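Local coordinates for RNA-dependent RNA Polymerase (Bombyx mori cytoplasmic polyhedrosis virus, PDB 6TZ0), which catalyses RNA-templated RNA synthesis, making fully conservative plus strands during transcription and probably complementary minus strands during genome replication, at residues A[57-60]-A[61-65]; A[151-154]-A[155-159]; A[660-663]-A[664-667]; A[714-717]-A[718-721]. All coordinates share one frame; numbering follows the deposited sequence.

In the fold
All four contacts are local, closing in series along the chain, and none nests within or crosses another. Contact 1 closes the tight hairpin between strands 54-58 and 64-68. Contact 2 links successive turns of helix 145-160 in the N-terminal region, its centre about 22 Å from that of contact 1. Far off, on the opposite side of the chain's centre from contact 2, contact 3 finishes helix 644-665 in the catalytic region. Contact 4 bridges the bend from strand 711-716, an edge of the active-site sheet, to strand 720-722, which begins the next sheet. The centres of contacts 3 and 4 lie about 25 Å apart.

Contact 1 (A[57-60]-A[61-65])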
loop_
_atom_site.group_PDB
_atom_site.type_symbol
_atom_site.label_atom_id
_atom_site.label_comp_id
_atom_site.label_asym_id
_atom_site.label_seq_id
_atom_site.Cartn_x
_atom_site.Cartn_y
_atom_site.Cartn_z
ATOM N N GLY A 57 25.494 -10.351 38.692
ATOM C CA GLY A 57 24.119 -10.768 38.856
ATOM C C GLY A 57 23.801 -11.914 37.917
ATOM O O GLY A 57 24.695 -12.538 37.345
ATOM N N GLU A 58 22.508 -12.165 37.762
ATOM C CA GLU A 58 22.019 -13.310 37.013
ATOM C C GLU A 58 21.623 -12.919 35.595
ATOM O O GLU A 58 21.368 -11.752 35.294
ATOM C CB GLU A 58 20.823 -13.939 37.724
ATOM C CG GLU A 58 21.157 -14.581 39.048
ATOM C CD GLU A 58 19.933 -15.134 39.742
ATOM O OE1 GLU A 58 18.814 -14.899 39.245
ATOM O OE2 GLU A 58 20.085 -15.803 40.783
ATOM N N ASP A 59 21.564 -13.921 34.725
ATOM C CA ASP A 59 21.116 -13.726 33.353
ATOM C C ASP A 59 19.607 -13.972 33.278
ATOM O O ASP A 59 18.917 -13.995 34.301
ATOM C CB ASP A 59 21.932 -14.605 32.392
ATOM C CG ASP A 59 21.804 -16.097 32.667
ATOM O OD1 ASP A 59 21.171 -16.508 33.659
ATOM O OD2 ASP A 59 22.356 -16.881 31.872
ATOM N N SER A 60 19.077 -14.152 32.068
ATOM C CA SER A 60 17.654 -14.422 31.902
ATOM C C SER A 60 17.253 -15.805 32.393
ATOM O O SER A 60 16.064 -16.048 32.606
ATOM C CB SER A 60 17.258 -14.275 30.437
ATOM O OG SER A 60 17.422 -12.942 30.003
ATOM N N ASN A 61 18.206 -16.716 32.573
ATOM C CA ASN A 61 17.901 -18.069 33.019
ATOM C C ASN A 61 18.552 -18.405 34.354
ATOM O O ASN A 61 18.610 -19.578 34.731
ATOM C CB ASN A 61 18.302 -19.074 31.941
ATOM C CG ASN A 61 17.322 -19.098 30.787
ATOM O OD1 ASN A 61 16.112 -19.171 30.995
ATOM N ND2 ASN A 61 17.827 -18.991 29.577
ATOM N N GLY A 62 19.029 -17.401 35.083
ATOM C CA GLY A 62 19.468 -17.589 36.449
ATOM C C GLY A 62 20.920 -17.959 36.645
ATOM O O GLY A 62 21.271 -18.446 37.725
ATOM N N ASN A 63 21.774 -17.752 35.653
ATOM C CA ASN A 63 23.190 -18.056 35.777
ATOM C C ASN A 63 23.972 -16.773 36.019
ATOM O O ASN A 63 23.633 -15.722 35.470
ATOM C CB ASN A 63 23.700 -18.753 34.519
ATOM C CG ASN A 63 22.971 -20.049 34.242
ATOM O OD1 ASN A 63 22.257 -20.170 33.250
ATOM N ND2 ASN A 63 23.151 -21.027 35.116
ATOM N N GLN A 64 25.024 -16.866 36.830
ATOM C CA GLN A 64 25.767 -15.683 37.252
ATOM C C GLN A 64 26.595 -15.114 36.110
ATOM O O GLN A 64 27.341 -15.841 35.449
ATOM C CB GLN A 64 26.670 -16.020 38.434
ATOM C CG GLN A 64 25.920 -16.314 39.711
ATOM C CD GLN A 64 25.237 -15.083 40.264
ATOM O OE1 GLN A 64 25.792 -13.988 40.237
ATOM N NE2 GLN A 64 24.023 -15.256 40.768
ATOM N N LEU A 65 26.471 -13.808 35.885
ATOM C CA LEU A 65 27.170 -13.154 34.790
ATOM C C LEU A 65 27.766 -11.848 35.298
ATOM O O LEU A 65 27.243 -11.231 36.227
ATOM C CB LEU A 65 26.215 -12.946 33.597
ATOM C CG LEU A 65 26.721 -12.632 32.183
ATOM C CD1 LEU A 65 26.877 -11.174 31.920
ATOM C CD2 LEU A 65 28.058 -13.320 31.951
#
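N61 turns its backbone N back toward D59, whose OD1 takes a weak, bent hydrogen bond from N61 N at 3.2 Å. The N61 side chain faces out of the turn instead, with OD1 held by N330 and ND2 by the carbonyl of D327. G62 completes a type I beta turn begun at D59, although the bond from G62 N to D59 O is weak at 3.5 Å. Its phi of 90° is a glycine conformation, because a CB here would press on the carbonyl of N61. N63 N also points at D59 OD1, but at 2.4 Å the modelled bond is too short to be trusted in detail. D59 CG lies between its own backbone N and carbonyl carbon (chi1 61°), which folds the acid over the turn and brings OD1 near both N-H groups. Its side chain then runs beside that of N63. In return D59 N donates to N63 O at 2.8 Å, and the whole is a type I turn with a G1 beta bulge. Q64 makes a non-hydrogen-bonded pair with E58; its bent chain crosses the extended glutamate, putting Q64 NE2 3.4 Å from E58 CG, with the amide and carboxylate planes 72° apart. L65 closes the hydrogen-bonded pair with G57 through L65 N to G57 O (2.6 Å) and G57 N to L65 O (3.1 Å). Three helices border this two-stranded hairpin: 325-339, whose Y331 hydroxyl bonds D59 OD2; 224-237, whose E226 bonds S60 OG; and 309-320, where R317 lies against N63 and L65.

Contact 2 (A[151-154]-A[155-159]); sequences AVIA and SLDVW
S155 and V152 meet in a buried contact between successive turns of one helix, 145-160, in the N-terminal region of the polymerase. Beneath the side chains runs the usual series of backbone bonds, such as S155 N to A151 O at 3.0 Å and V158 N to A154 O, also 3.0 Å. The serine adds a bond of its own: S155 OG donates to V152 O over 2.6 Å. With OG placed between the backbone N and the carbonyl carbon (chi1 67°), the hydroxyl reaches back to the preceding turn, and this buried OH is satisfied by its own helix. V152 O therefore accepts two bonds, from S155 OG and from L156 N, both arriving on the same face of its carbonyl plane. Such a hydroxyl returning to a carbonyl three residues earlier is a familiar feature of serines within alpha helices. One turn before A151 comes R147, an ATP-binding residue, the two side chains being about 7 Å apart. L156 lies alongside V152 and points the same way, bringing L156 CD1 to 4.1 Å from V152 CG1; I153 CD1 reaches the same methyl, L156 CD1, at 4.2 Å. D157 and I153 touch where D157 OD2 passes I153 CG2 at 3.7 Å. The acid is held from outside, OD1 by the hydroxyl of Y165 and OD2 by a salt bridge to R168. Helix 774-786 packs on S155 and V158, helix 206-218 meets S155 and L156, and F43 of helix 37-44 lies against I153 and D157.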
loop_
_atom_site.group_PDB
_atom_site.type_symbol
_atom_site.label_atom_id
_atom_site.label_comp_id
_atom_site.label_asym_id
_atom_site.label_seq_id
_atom_site.Cartn_x
_atom_site.Cartn_y
_atom_site.Cartn_z
ATOM N N ALA A 151 9.549 8.719 33.034
ATOM C CA ALA A 151 8.570 7.663 33.287
ATOM C C ALA A 151 9.240 6.302 33.431
ATOM O O ALA A 151 8.907 5.538 34.351
ATOM C CB ALA A 151 7.529 7.635 32.174
ATOM N N VAL A 152 10.211 6.005 32.560
ATOM C CA VAL A 152 10.923 4.726 32.630
ATOM C C VAL A 152 11.732 4.618 33.923
ATOM O O VAL A 152 11.677 3.598 34.629
ATOM C CB VAL A 152 11.817 4.541 31.390
ATOM C CG1 VAL A 152 12.649 3.287 31.508
ATOM C CG2 VAL A 152 10.974 4.458 30.155
ATOM N N ILE A 153 12.461 5.683 34.273
ATOM C CA ILE A 153 13.304 5.662 35.468
ATOM C C ILE A 153 12.456 5.627 36.741
ATOM O O ILE A 153 12.799 4.929 37.705
ATOM C CB ILE A 153 14.277 6.857 35.435
ATOM C CG1 ILE A 153 15.253 6.716 34.265
ATOM C CG2 ILE A 153 15.045 7.002 36.720
ATOM C CD1 ILE A 153 16.109 5.485 34.322
ATOM N N ALA A 154 11.310 6.320 36.741
ATOM C CA ALA A 154 10.398 6.287 37.881
ATOM C C ALA A 154 9.805 4.903 38.092
ATOM O O ALA A 154 9.689 4.437 39.236
ATOM C CB ALA A 154 9.281 7.301 37.676
ATOM N N SER A 155 9.433 4.229 36.997
ATOM C CA SER A 155 8.902 2.874 37.105
ATOM C C SER A 155 9.948 1.906 37.639
ATOM O O SER A 155 9.642 1.072 38.503
ATOM C CB SER A 155 8.392 2.407 35.747
ATOM O OG SER A 155 9.475 2.255 34.855
ATOM N N LEU A 156 11.192 2.019 37.155
ATOM C CA LEU A 156 12.267 1.160 37.650
ATOM C C LEU A 156 12.568 1.416 39.124
ATOM O O LEU A 156 12.839 0.472 39.879
ATOM C CB LEU A 156 13.518 1.365 36.806
ATOM C CG LEU A 156 13.600 0.805 35.396
ATOM C CD1 LEU A 156 14.662 1.531 34.639
ATOM C CD2 LEU A 156 13.990 -0.643 35.483
ATOM N N ASP A 157 12.504 2.682 39.553
ATOM C CA ASP A 157 12.772 3.014 40.952
ATOM C C ASP A 157 11.697 2.460 41.872
ATOM O O ASP A 157 12.003 1.928 42.942
ATOM C CB ASP A 157 12.872 4.525 41.143
ATOM C CG ASP A 157 14.116 5.108 40.538
ATOM O OD1 ASP A 157 15.103 4.369 40.374
ATOM O OD2 ASP A 157 14.116 6.322 40.259
ATOM N N VAL A 158 10.428 2.587 41.479
ATOM C CA VAL A 158 9.353 2.114 42.347
ATOM C C VAL A 158 9.304 0.587 42.364
ATOM O O VAL A 158 9.017 -0.022 43.403
ATOM C CB VAL A 158 8.019 2.753 41.920
ATOM C CG1 VAL A 158 6.839 2.196 42.691
ATOM C CG2 VAL A 158 8.099 4.232 42.157
ATOM N N TRP A 159 9.650 -0.060 41.247
ATOM C CA TRP A 159 9.659 -1.520 41.243
ATOM C C TRP A 159 10.801 -2.075 42.087
ATOM O O TRP A 159 10.580 -2.938 42.943
ATOM C CB TRP A 159 9.759 -2.059 39.821
ATOM C CG TRP A 159 9.600 -3.556 39.739
ATOM C CD1 TRP A 159 10.592 -4.488 39.798
ATOM C CD2 TRP A 159 8.384 -4.283 39.535
ATOM N NE1 TRP A 159 10.069 -5.745 39.684
ATOM C CE2 TRP A 159 8.714 -5.649 39.515
ATOM C CE3 TRP A 159 7.046 -3.914 39.383
ATOM C CZ2 TRP A 159 7.759 -6.643 39.347
ATOM C CZ3 TRP A 159 6.103 -4.899 39.215
ATOM C CH2 TRP A 159 6.462 -6.247 39.197
#

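Contact 3 (A[660-663]-A[664-667]); sequences ELKR and ASDG
K662 reaches forward along its helix to D666, one turn on. The K662 CB leaves the backbone pointing away from the next turn, and CG, anti to the backbone N, already comes 4.0 Å from D666 OD2. A bend at chi2 (69°) then swings the chain along the helix, so that CD of K662 passes S665 OG at 4.1 Å. CE of K662 stays at a similar distance from D666 OD2, 4.1 Å, and a second bend, at chi4 (65°), brings the amine down onto the acid. There K662 NZ forms a salt bridge with D666 OD2 at 2.9 Å, meeting that oxygen on its syn side and 16° out of the carboxylate plane. The backbone of the same lysine is used too: K662 O accepts S665 OG at 2.9 Å and D666 N at 3.0 Å, the two donors sharing one face of its carbonyl plane. Thus main chain and side chain of K662 both grip the closing turn. G667 follows with positive phi and ends the helix in a Schellman motif; a CB at these backbone angles would run into the carbonyl of D666. This is the surface end of helix 644-665, and R663 joins it to its surroundings, bonding the carbonyl of N669 just beyond the turn and packing on H696 and S699 of helix 690-705.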
loop_
_atom_site.group_PDB
_atom_site.type_symbol
_atom_site.label_atom_id
_atom_site.label_comp_id
_atom_site.label_asym_id
_atom_site.label_seq_id
_atom_site.Cartn_x
_atom_site.Cartn_y
_atom_site.Cartn_z
ATOM N N GLU A 660 5.681 -28.711 -8.136
ATOM C CA GLU A 660 5.137 -29.991 -7.682
ATOM C C GLU A 660 4.630 -30.827 -8.858
ATOM O O GLU A 660 4.950 -32.020 -8.974
ATOM C CB GLU A 660 4.028 -29.735 -6.659
ATOM C CG GLU A 660 3.449 -30.962 -6.005
ATOM C CD GLU A 660 2.463 -30.620 -4.906
ATOM O OE1 GLU A 660 2.201 -29.422 -4.699
ATOM O OE2 GLU A 660 1.962 -31.547 -4.237
ATOM N N LEU A 661 3.880 -30.195 -9.770
ATOM C CA LEU A 661 3.406 -30.891 -10.970
ATOM C C LEU A 661 4.553 -31.303 -11.893
ATOM O O LEU A 661 4.506 -32.371 -12.515
ATOM C CB LEU A 661 2.431 -30.011 -11.743
ATOM C CG LEU A 661 1.114 -29.634 -11.089
ATOM C CD1 LEU A 661 0.340 -28.708 -11.998
ATOM C CD2 LEU A 661 0.320 -30.876 -10.770
ATOM N N LYS A 662 5.586 -30.467 -11.998
ATOM C CA LYS A 662 6.728 -30.759 -12.857
ATOM C C LYS A 662 7.550 -31.922 -12.326
ATOM O O LYS A 662 8.011 -32.765 -13.106
ATOM C CB LYS A 662 7.591 -29.506 -12.982
ATOM C CG LYS A 662 8.805 -29.622 -13.870
ATOM C CD LYS A 662 8.405 -29.765 -15.317
ATOM C CE LYS A 662 9.600 -29.587 -16.233
ATOM N NZ LYS A 662 10.629 -30.641 -16.067
ATOM N N ARG A 663 7.728 -31.989 -11.007
ATOM C CA ARG A 663 8.373 -33.143 -10.398
ATOM C C ARG A 663 7.539 -34.401 -10.568
ATOM O O ARG A 663 8.093 -35.492 -10.718
ATOM C CB ARG A 663 8.632 -32.885 -8.920
ATOM C CG ARG A 663 9.763 -31.949 -8.643
ATOM C CD ARG A 663 9.820 -31.666 -7.168
ATOM N NE ARG A 663 9.947 -32.879 -6.372
ATOM C CZ ARG A 663 11.100 -33.451 -6.054
ATOM N NH1 ARG A 663 12.242 -32.929 -6.472
ATOM N NH2 ARG A 663 11.105 -34.552 -5.320
ATOM N N ALA A 664 6.209 -34.271 -10.532
ATOM C CA ALA A 664 5.355 -35.424 -10.796
ATOM C C ALA A 664 5.527 -35.929 -12.224
ATOM O O ALA A 664 5.600 -37.140 -12.454
ATOM C CB ALA A 664 3.896 -35.069 -10.527
ATOM N N SER A 665 5.614 -35.021 -13.192
ATOM C CA SER A 665 5.776 -35.431 -14.582
ATOM C C SER A 665 7.187 -35.900 -14.907
ATOM O O SER A 665 7.376 -36.573 -15.922
ATOM C CB SER A 665 5.402 -34.298 -15.531
ATOM O OG SER A 665 6.377 -33.279 -15.502
ATOM N N ASP A 666 8.183 -35.559 -14.093
ATOM C CA ASP A 666 9.526 -36.097 -14.268
ATOM C C ASP A 666 9.738 -37.423 -13.554
ATOM O O ASP A 666 10.831 -37.986 -13.643
ATOM C CB ASP A 666 10.580 -35.098 -13.783
ATOM C CG ASP A 666 10.740 -33.923 -14.712
ATOM O OD1 ASP A 666 10.478 -34.082 -15.921
ATOM O OD2 ASP A 666 11.147 -32.844 -14.235
ATOM N N GLY A 667 8.739 -37.932 -12.848
ATOM C CA GLY A 667 8.864 -39.190 -12.150
ATOM C C GLY A 667 9.312 -39.099 -10.712
ATOM O O GLY A 667 9.897 -40.061 -10.208
#

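Contact 4 (A[714-717]-A[718-721]); sequences ELSQ and NSIV
S716 and S719 face each other across a sharp bend, their hydroxyls joined by a hydrogen bond in which either could be the donor. S716 OG lies 2.9 Å from S719 OG, though the modelled place of S716 OG is less certain. Both serines adopt the same first torsion, with OG between the backbone N and the carbonyl carbon (chi1 65° and 66°). In S716 this turns the hydroxyl into the bend; in S719 it brings OG back, 3.3 Å from S716 CB. Q717 behaves differently: its extended chain leads away from 718-721 to lie on P289, while its backbone N bonds E288. N718 points its CB away from 714-717 overall, although that atom still touches the carbonyl carbon of Q717; CG again sits between the backbone N and the carbonyl carbon (chi1 50°), and the side chain packs on L261 of helix 257-264. Beyond the bend, I720 rests on L543 and S545 of strand 541-548, which pairs with 711-716 through backbone hydrogen bonds between E714 and S545 and between S716 and L543. The bend thus borders the antiparallel sheet of the polymerase palm, with the magnesium-binding D547 on strand 541-548 and D680 and D681 in the turn between strands 672-677 and 682-687.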
loop_
_atom_site.group_PDB
_atom_site.type_symbol
_atom_site.label_atom_id
_atom_site.label_comp_id
_atom_site.label_asym_id
_atom_site.label_seq_id
_atom_site.Cartn_x
_atom_site.Cartn_y
_atom_site.Cartn_z
ATOM N N GLU A 714 16.415 -20.613 5.111
ATOM C CA GLU A 714 16.388 -21.006 6.514
ATOM C C GLU A 714 15.329 -22.097 6.655
ATOM O O GLU A 714 14.123 -21.838 6.671
ATOM C CB GLU A 714 16.197 -19.803 7.446
ATOM C CG GLU A 714 15.034 -18.858 7.185
ATOM C CD GLU A 714 15.014 -17.683 8.140
ATOM O OE1 GLU A 714 15.939 -17.580 8.974
ATOM O OE2 GLU A 714 14.072 -16.868 8.062
ATOM N N LEU A 715 15.794 -23.336 6.707
ATOM C CA LEU A 715 14.931 -24.500 6.765
ATOM C C LEU A 715 15.324 -25.342 7.966
ATOM O O LEU A 715 16.504 -25.636 8.170
ATOM C CB LEU A 715 14.986 -25.298 5.452
ATOM C CG LEU A 715 16.185 -26.088 4.934
ATOM C CD1 LEU A 715 15.712 -27.025 3.862
ATOM C CD2 LEU A 715 17.266 -25.184 4.369
ATOM N N SER A 716 14.334 -25.700 8.772
ATOM C CA SER A 716 14.555 -26.268 10.087
ATOM C C SER A 716 13.679 -27.491 10.285
ATOM O O SER A 716 12.740 -27.751 9.530
ATOM C CB SER A 716 14.259 -25.249 11.191
ATOM O OG SER A 716 12.892 -24.898 11.203
ATOM N N GLN A 717 14.003 -28.242 11.325
ATOM C CA GLN A 717 13.169 -29.346 11.762
ATOM C C GLN A 717 12.119 -28.904 12.767
ATOM O O GLN A 717 11.029 -29.485 12.814
ATOM C CB GLN A 717 14.065 -30.453 12.336
ATOM C CG GLN A 717 13.351 -31.660 12.906
ATOM C CD GLN A 717 14.276 -32.823 13.171
ATOM O OE1 GLN A 717 15.442 -32.801 12.786
ATOM N NE2 GLN A 717 13.766 -33.842 13.857
ATOM N N ASN A 718 12.378 -27.844 13.531
ATOM C CA ASN A 718 11.483 -27.554 14.640
ATOM C C ASN A 718 11.197 -26.068 14.840
ATOM O O ASN A 718 10.863 -25.658 15.951
ATOM C CB ASN A 718 12.037 -28.176 15.921
ATOM C CG ASN A 718 13.486 -27.834 16.161
ATOM O OD1 ASN A 718 14.067 -27.005 15.467
ATOM N ND2 ASN A 718 14.093 -28.505 17.127
ATOM N N SER A 719 11.264 -25.254 13.789
ATOM C CA SER A 719 10.939 -23.839 13.926
ATOM C C SER A 719 10.445 -23.296 12.595
ATOM O O SER A 719 10.983 -23.638 11.541
ATOM C CB SER A 719 12.145 -23.029 14.409
ATOM O OG SER A 719 13.182 -23.020 13.447
ATOM N N ILE A 720 9.434 -22.436 12.651
ATOM C CA ILE A 720 8.776 -21.927 11.454
ATOM C C ILE A 720 8.389 -20.469 11.692
ATOM O O ILE A 720 8.065 -20.075 12.815
ATOM C CB ILE A 720 7.569 -22.825 11.077
ATOM C CG1 ILE A 720 7.077 -22.546 9.661
ATOM C CG2 ILE A 720 6.438 -22.759 12.105
ATOM C CD1 ILE A 720 8.020 -23.009 8.605
ATOM N N VAL A 721 8.489 -19.650 10.644
ATOM C CA VAL A 721 8.226 -18.215 10.721
ATOM C C VAL A 721 7.210 -17.856 9.648
ATOM O O VAL A 721 7.396 -18.198 8.477
ATOM C CB VAL A 721 9.499 -17.368 10.511
ATOM C CG1 VAL A 721 9.203 -15.905 10.759
ATOM C CG2 VAL A 721 10.652 -17.834 11.366
#